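Local coordinates for protein NADH-rubredoxin oxidoreductase (Clostridium acetobutylicum, PDB 3KLJ) that catalyses the NADH-dependent reduction of rubredoxin through a bound FAD, feeding electrons into the dioxygen-scavenging chain of an obligate anaerobe, at residues G190-F193 with L194-K197; S331-E334 with D335-I338; L358-K361 with L362-A365. All coordinates share one frame; numbering follows the deposited sequence.

In the fold
Interaction 1 spans about two turns of a helix in the NADH-binding domain; interactions 2 and 3 are a hairpin and a helix of the C-terminal domain. Interactions 1 and 2, centres about 10 Å apart, meet where the two domains touch: Phe193 CE2 lies 3.2 Å from Gln333 O, the CA of Gly190 rests 3.4 Å from Tyr337 CE2, and Lys197 NZ forms a salt bridge of 3.5 Å with Glu334 OE2. Interaction 3 touches the hairpin through Leu358 CD2 and Ile338 CD1, centres about 16 Å apart, but not interaction 1, about 12 Å away between nearest atoms. All three lie away from the FAD-binding residues; the side chain of Lys363 is about 13 Å from the FAD.

Interaction 1 (G190-F193 with L194-K197); sequences GGLF and LKDK
Phe193 and Lys197, one helical turn apart, carry this contact: the aliphatic part of the lysine runs obliquely past the phenyl ring. Its CE comes 3.8 Å from Phe193 CZ, and its CG is 4.0 Å from Phe193 CE1, so two methylenes touch the outer part of the ring. The phenylalanine reaches this place with CG anti to its own backbone N (chi1 -179°), whereas in the lysine the bend at chi2 (-62°) steps CD away from the ring, and CE comes back against CZ. A second, looser pair involves Leu192 and Lys195, which lie side by side and point the same way, with Leu192 CD2 4.2 Å from Lys195 CD.

Beneath the side chains lies regular alpha-helical bonding. Lys197 N donates to Phe193 O at 3.1 Å, Asp196 N to Leu192 O at 2.9 Å, and the amides of Leu194 and Lys195 reach back to Gly190 and Gly191. At the start of the segment Asp187 accepts a hydrogen bond from the amide of Gly190, and glycine suits this place because its bare CA lies against the ring of Tyr337. Leu194 is buried on the side of the helix facing Leu182, Leu186 and Ile314, the last on strand 312-317. This helix is the crossover of a beta-alpha-beta unit between strands 172-175 and 204-206.

Lys197 NZ also donates to the carbonyl oxygen of Glu334. The lysine thus serves twice: its methylenes offer the ring an apolar neighbour while its ammonium group is bonded to the C-terminal domain, a combination that probably limits the mobility of both side chains.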
loop_
_atom_site.group_PDB
_atom_site.type_symbol
_atom_site.label_atom_id
_atom_site.label_comp_id
_atom_site.label_asym_id
_atom_site.label_seq_id
_atom_site.Cartn_x
_atom_site.Cartn_y
_atom_site.Cartn_z
ATOM N N GLY A 190 -7.437 -10.345 -19.082
ATOM C CA GLY A 190 -7.940 -10.160 -17.706
ATOM C C GLY A 190 -8.358 -8.720 -17.458
ATOM O O GLY A 190 -9.458 -8.459 -16.968
ATOM N N GLY A 191 -7.479 -7.786 -17.818
ATOM C CA GLY A 191 -7.741 -6.360 -17.648
ATOM C C GLY A 191 -8.936 -5.858 -18.437
ATOM O O GLY A 191 -9.679 -4.981 -17.969
ATOM N N LEU A 192 -9.108 -6.379 -19.650
ATOM C CA LEU A 192 -10.241 -6.006 -20.478
ATOM C C LEU A 192 -11.528 -6.623 -19.935
ATOM O O LEU A 192 -12.582 -5.998 -19.980
ATOM C CB LEU A 192 -10.011 -6.401 -21.947
ATOM C CG LEU A 192 -8.961 -5.556 -22.685
ATOM C CD1 LEU A 192 -8.836 -6.026 -24.129
ATOM C CD2 LEU A 192 -9.279 -4.043 -22.628
ATOM N N PHE A 193 -11.436 -7.841 -19.404
ATOM C CA PHE A 193 -12.552 -8.437 -18.684
ATOM C C PHE A 193 -12.967 -7.497 -17.540
ATOM O O PHE A 193 -14.149 -7.158 -17.401
ATOM C CB PHE A 193 -12.168 -9.836 -18.171
ATOM C CG PHE A 193 -13.272 -10.552 -17.435
ATOM C CD1 PHE A 193 -13.453 -10.364 -16.062
ATOM C CD2 PHE A 193 -14.113 -11.432 -18.107
ATOM C CE1 PHE A 193 -14.467 -11.032 -15.374
ATOM C CE2 PHE A 193 -15.131 -12.112 -17.429
ATOM C CZ PHE A 193 -15.312 -11.911 -16.067
ATOM N N LEU A 194 -11.990 -7.060 -16.744
ATOM C CA LEU A 194 -12.248 -6.141 -15.654
ATOM C C LEU A 194 -12.813 -4.791 -16.155
ATOM O O LEU A 194 -13.812 -4.299 -15.628
ATOM C CB LEU A 194 -10.967 -5.932 -14.823
ATOM C CG LEU A 194 -11.067 -4.997 -13.616
ATOM C CD1 LEU A 194 -11.944 -5.632 -12.530
ATOM C CD2 LEU A 194 -9.673 -4.676 -13.063
ATOM N N LYS A 195 -12.186 -4.211 -17.176
ATOM C CA LYS A 195 -12.680 -2.962 -17.780
ATOM C C LYS A 195 -14.168 -3.064 -18.155
ATOM O O LYS A 195 -14.938 -2.152 -17.866
ATOM C CB LYS A 195 -11.859 -2.587 -19.018
ATOM C CG LYS A 195 -12.270 -1.244 -19.649
ATOM C CD LYS A 195 -11.715 -1.063 -21.045
ATOM C CE LYS A 195 -12.171 0.269 -21.645
ATOM N NZ LYS A 195 -13.655 0.381 -21.820
ATOM N N ASP A 196 -14.558 -4.177 -18.783
ATOM C CA ASP A 196 -15.954 -4.422 -19.183
ATOM C C ASP A 196 -16.886 -4.447 -17.977
ATOM O O ASP A 196 -17.916 -3.770 -17.957
ATOM C CB ASP A 196 -16.070 -5.731 -19.987
ATOM C CG ASP A 196 -17.492 -6.315 -19.996
ATOM O OD1 ASP A 196 -18.464 -5.580 -20.267
ATOM O OD2 ASP A 196 -17.634 -7.530 -19.749
ATOM N N LYS A 197 -16.525 -5.243 -16.975
ATOM C CA LYS A 197 -17.317 -5.363 -15.757
ATOM C C LYS A 197 -17.448 -4.015 -15.027
ATOM O O LYS A 197 -18.515 -3.678 -14.501
ATOM C CB LYS A 197 -16.694 -6.398 -14.815
ATOM C CG LYS A 197 -16.823 -7.853 -15.251
ATOM C CD LYS A 197 -18.277 -8.302 -15.335
ATOM C CE LYS A 197 -18.372 -9.781 -15.596
ATOM N NZ LYS A 197 -19.652 -10.122 -16.282
#

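Interaction 2 (S331-E334 with D335-I338); sequences STQE and DKYI
Ser331 and Ile338 form an antiparallel hydrogen-bonded pair, Ser331 N to Ile338 O and Ile338 N to Ser331 O, both 2.8 Å, and the chain then closes through Gln333 N to Lys336 O at 2.9 Å. Between these bonds Thr332 and Tyr337 make a non-hydrogen-bonded pair, where the CA-H of Tyr337 points to Ser331 O. Glu334 and Asp335 take backbone angles close to those of a type I turn, and polar residues suit such a solvent-exposed reversal.

Side chains sort onto two faces. On one, the amide of Gln333 and the chain of Lys336 lie alongside each other: Lys336 CG sits over the flat face of the amide, 3.8 Å from Gln333 CD. A chi1 of 71° sets that CG between the lysine's own backbone N and carbonyl carbon, the placement that brings it over the glutamine, and the ammonium group forms a salt bridge with Asp355. NE2 of the same amide makes a weak bond of 3.3 Å to OG of Ser331, straight but long. Ser331 CB also meets Ile338 CB at 4.1 Å, and Ile338 packs as well on Val352 of strand 346-353.

On the opposite face Thr332 OG1 approaches the edge of the Tyr337 ring, near its plane, 3.6 Å from CD1. The tyrosine is buried but its hydroxyl is well supplied, bonded to both Asp187 and Arg330, while Thr332 packs on Phe193. An aromatic with a polar tip fits this boundary between domains.

Such an arrangement is a beta hairpin whose connection, 333-336, turns at Glu334-Asp335, here joining the outermost strand 327-332 to strand 337-343 in the antiparallel sheet of the C-terminal domain.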
loop_
_atom_site.group_PDB
_atom_site.type_symbol
_atom_site.label_atom_id
_atom_site.label_comp_id
_atom_site.label_asym_id
_atom_site.label_seq_id
_atom_site.Cartn_x
_atom_site.Cartn_y
_atom_site.Cartn_z
ATOM N N SER A 331 -9.568 -18.938 -19.129
ATOM C CA SER A 331 -11.007 -19.179 -19.163
ATOM C C SER A 331 -11.756 -17.873 -18.946
ATOM O O SER A 331 -11.491 -17.157 -17.974
ATOM C CB SER A 331 -11.411 -20.198 -18.089
ATOM O OG SER A 331 -12.824 -20.315 -18.001
ATOM N N THR A 332 -12.673 -17.561 -19.857
ATOM C CA THR A 332 -13.552 -16.410 -19.708
ATOM C C THR A 332 -14.988 -16.906 -19.578
ATOM O O THR A 332 -15.497 -17.598 -20.458
ATOM C CB THR A 332 -13.434 -15.437 -20.912
ATOM O OG1 THR A 332 -12.077 -15.004 -21.051
ATOM C CG2 THR A 332 -14.335 -14.219 -20.731
ATOM N N GLN A 333 -15.625 -16.556 -18.467
ATOM C CA GLN A 333 -17.029 -16.885 -18.225
ATOM C C GLN A 333 -17.782 -15.594 -17.918
ATOM O O GLN A 333 -17.173 -14.531 -17.880
ATOM C CB GLN A 333 -17.142 -17.869 -17.064
ATOM C CG GLN A 333 -16.465 -19.212 -17.322
ATOM C CD GLN A 333 -16.437 -20.095 -16.094
ATOM O OE1 GLN A 333 -17.421 -20.182 -15.360
ATOM N NE2 GLN A 333 -15.307 -20.764 -15.864
ATOM N N GLU A 334 -19.095 -15.685 -17.710
ATOM C CA GLU A 334 -19.912 -14.509 -17.397
ATOM C C GLU A 334 -19.564 -13.909 -16.029
ATOM O O GLU A 334 -19.558 -12.700 -15.860
ATOM C CB GLU A 334 -21.410 -14.850 -17.483
ATOM C CG GLU A 334 -22.368 -13.652 -17.318
ATOM C CD GLU A 334 -22.323 -12.654 -18.482
ATOM O OE1 GLU A 334 -22.395 -13.086 -19.653
ATOM O OE2 GLU A 334 -22.238 -11.429 -18.226
ATOM N N ASP A 335 -19.253 -14.774 -15.071
ATOM C CA ASP A 335 -19.043 -14.385 -13.680
ATOM C C ASP A 335 -17.566 -14.325 -13.285
ATOM O O ASP A 335 -17.224 -13.724 -12.269
ATOM C CB ASP A 335 -19.783 -15.362 -12.744
ATOM C CG ASP A 335 -19.681 -16.829 -13.200
ATOM O OD1 ASP A 335 -19.364 -17.704 -12.358
ATOM O OD2 ASP A 335 -19.930 -17.119 -14.396
ATOM N N LYS A 336 -16.700 -14.960 -14.071
ATOM C CA LYS A 336 -15.304 -15.112 -13.670
ATOM C C LYS A 336 -14.300 -15.154 -14.825
ATOM O O LYS A 336 -14.647 -15.487 -15.951
ATOM C CB LYS A 336 -15.131 -16.327 -12.744
ATOM C CG LYS A 336 -15.271 -17.683 -13.410
ATOM C CD LYS A 336 -15.155 -18.835 -12.391
ATOM C CE LYS A 336 -16.467 -19.047 -11.635
ATOM N NZ LYS A 336 -16.393 -20.183 -10.679
ATOM N N TYR A 337 -13.062 -14.774 -14.525
ATOM C CA TYR A 337 -11.973 -14.850 -15.476
ATOM C C TYR A 337 -10.842 -15.588 -14.789
ATOM O O TYR A 337 -10.526 -15.324 -13.616
ATOM C CB TYR A 337 -11.510 -13.448 -15.933
ATOM C CG TYR A 337 -10.277 -13.497 -16.814
ATOM C CD1 TYR A 337 -10.386 -13.689 -18.200
ATOM C CD2 TYR A 337 -8.997 -13.402 -16.263
ATOM C CE1 TYR A 337 -9.259 -13.756 -19.012
ATOM C CE2 TYR A 337 -7.861 -13.469 -17.063
ATOM C CZ TYR A 337 -7.999 -13.643 -18.440
ATOM O OH TYR A 337 -6.878 -13.721 -19.235
ATOM N N ILE A 338 -10.247 -16.526 -15.515
ATOM C CA ILE A 338 -9.127 -17.305 -14.996
ATOM C C ILE A 338 -7.984 -17.247 -15.989
ATOM O O ILE A 338 -8.195 -17.432 -17.181
ATOM C CB ILE A 338 -9.509 -18.785 -14.783
ATOM C CG1 ILE A 338 -10.665 -18.900 -13.784
ATOM C CG2 ILE A 338 -8.270 -19.610 -14.347
ATOM C CD1 ILE A 338 -11.431 -20.226 -13.853
#

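Interaction 3 (L358-K361 with L362-A365); sequences LGTK and LKKA
Leu358 and Leu362 make an i to i+4 apolar contact within helix 356-367, which lies on the antiparallel sheet of the C-terminal domain. Leu358 CG is 4.2 Å from Leu362 CD1, and the two branched ends pass each other at an angle. Under them Leu362 N donates to Leu358 O at 2.9 Å, while Lys363 N, Lys364 N and Ala365 N repeat the same step to Gly359, Thr360 and Lys361.

The helix is amphipathic. Leu362 packs on Ile347, Ala350 and Val352 of strand 346-353, and also on the C-terminal Leu385, which Leu358 touches as well. A branched apolar side chain suits Leu362, buried against the strand.

On the other flank Thr360 is accompanied by two lysines that point the same way: its CG2 is 3.9 Å from Lys364 NZ and 4.1 Å from Lys363 NZ. The threonine's hydroxyl is turned instead to the carbonyl oxygen of Val356, one turn earlier, so its methyl is what meets the lysine ends. Lys363 also touches Pro303 through its side chain.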
loop_
_atom_site.group_PDB
_atom_site.type_symbol
_atom_site.label_atom_id
_atom_site.label_comp_id
_atom_site.label_asym_id
_atom_site.label_seq_id
_atom_site.Cartn_x
_atom_site.Cartn_y
_atom_site.Cartn_z
ATOM N N LEU A 358 -11.103 -20.194 -5.931
ATOM C CA LEU A 358 -10.207 -20.763 -6.935
ATOM C C LEU A 358 -8.845 -20.065 -6.944
ATOM O O LEU A 358 -7.809 -20.733 -6.964
ATOM C CB LEU A 358 -10.828 -20.729 -8.335
ATOM C CG LEU A 358 -9.979 -21.292 -9.479
ATOM C CD1 LEU A 358 -9.521 -22.736 -9.263
ATOM C CD2 LEU A 358 -10.738 -21.172 -10.778
ATOM N N GLY A 359 -8.849 -18.735 -6.917
ATOM C CA GLY A 359 -7.598 -17.983 -6.839
ATOM C C GLY A 359 -6.728 -18.466 -5.683
ATOM O O GLY A 359 -5.518 -18.627 -5.830
ATOM N N THR A 360 -7.359 -18.723 -4.541
ATOM C CA THR A 360 -6.655 -19.212 -3.350
ATOM C C THR A 360 -6.019 -20.598 -3.577
ATOM O O THR A 360 -4.890 -20.857 -3.132
ATOM C CB THR A 360 -7.603 -19.240 -2.138
ATOM O OG1 THR A 360 -8.080 -17.906 -1.890
ATOM C CG2 THR A 360 -6.897 -19.781 -0.878
ATOM N N LYS A 361 -6.742 -21.477 -4.268
ATOM C CA LYS A 361 -6.216 -22.808 -4.604
ATOM C C LYS A 361 -5.004 -22.678 -5.514
ATOM O O LYS A 361 -3.992 -23.332 -5.291
ATOM C CB LYS A 361 -7.279 -23.665 -5.292
ATOM C CG LYS A 361 -8.370 -24.174 -4.370
ATOM C CD LYS A 361 -9.394 -24.950 -5.186
ATOM C CE LYS A 361 -10.516 -25.489 -4.324
ATOM N NZ LYS A 361 -11.474 -24.415 -3.900
ATOM N N LEU A 362 -5.120 -21.831 -6.537
ATOM C CA LEU A 362 -4.014 -21.568 -7.460
ATOM C C LEU A 362 -2.823 -20.941 -6.735
ATOM O O LEU A 362 -1.683 -21.331 -6.959
ATOM C CB LEU A 362 -4.469 -20.685 -8.624
ATOM C CG LEU A 362 -5.417 -21.344 -9.643
ATOM C CD1 LEU A 362 -6.063 -20.281 -10.494
ATOM C CD2 LEU A 362 -4.697 -22.367 -10.517
ATOM N N LYS A 363 -3.115 -19.997 -5.840
ATOM C CA LYS A 363 -2.125 -19.366 -4.960
ATOM C C LYS A 363 -1.326 -20.411 -4.186
ATOM O O LYS A 363 -0.088 -20.389 -4.193
ATOM C CB LYS A 363 -2.840 -18.442 -3.970
ATOM C CG LYS A 363 -1.987 -17.321 -3.371
ATOM C CD LYS A 363 -2.298 -17.047 -1.885
ATOM C CE LYS A 363 -3.796 -16.913 -1.565
ATOM N NZ LYS A 363 -4.050 -16.896 -0.075
ATOM N N LYS A 364 -2.044 -21.321 -3.526
ATOM C CA LYS A 364 -1.433 -22.388 -2.729
ATOM C C LYS A 364 -0.546 -23.281 -3.596
ATOM O O LYS A 364 0.595 -23.567 -3.231
ATOM C CB LYS A 364 -2.507 -23.221 -2.015
ATOM C CG LYS A 364 -3.006 -22.622 -0.696
ATOM C CD LYS A 364 -4.148 -23.441 -0.098
ATOM C CE LYS A 364 -4.315 -23.203 1.398
ATOM N NZ LYS A 364 -4.771 -21.819 1.726
ATOM N N ALA A 365 -1.076 -23.698 -4.747
ATOM C CA ALA A 365 -0.326 -24.484 -5.732
ATOM C C ALA A 365 0.974 -23.802 -6.167
ATOM O O ALA A 365 2.027 -24.442 -6.199
ATOM C CB ALA A 365 -1.195 -24.787 -6.944
#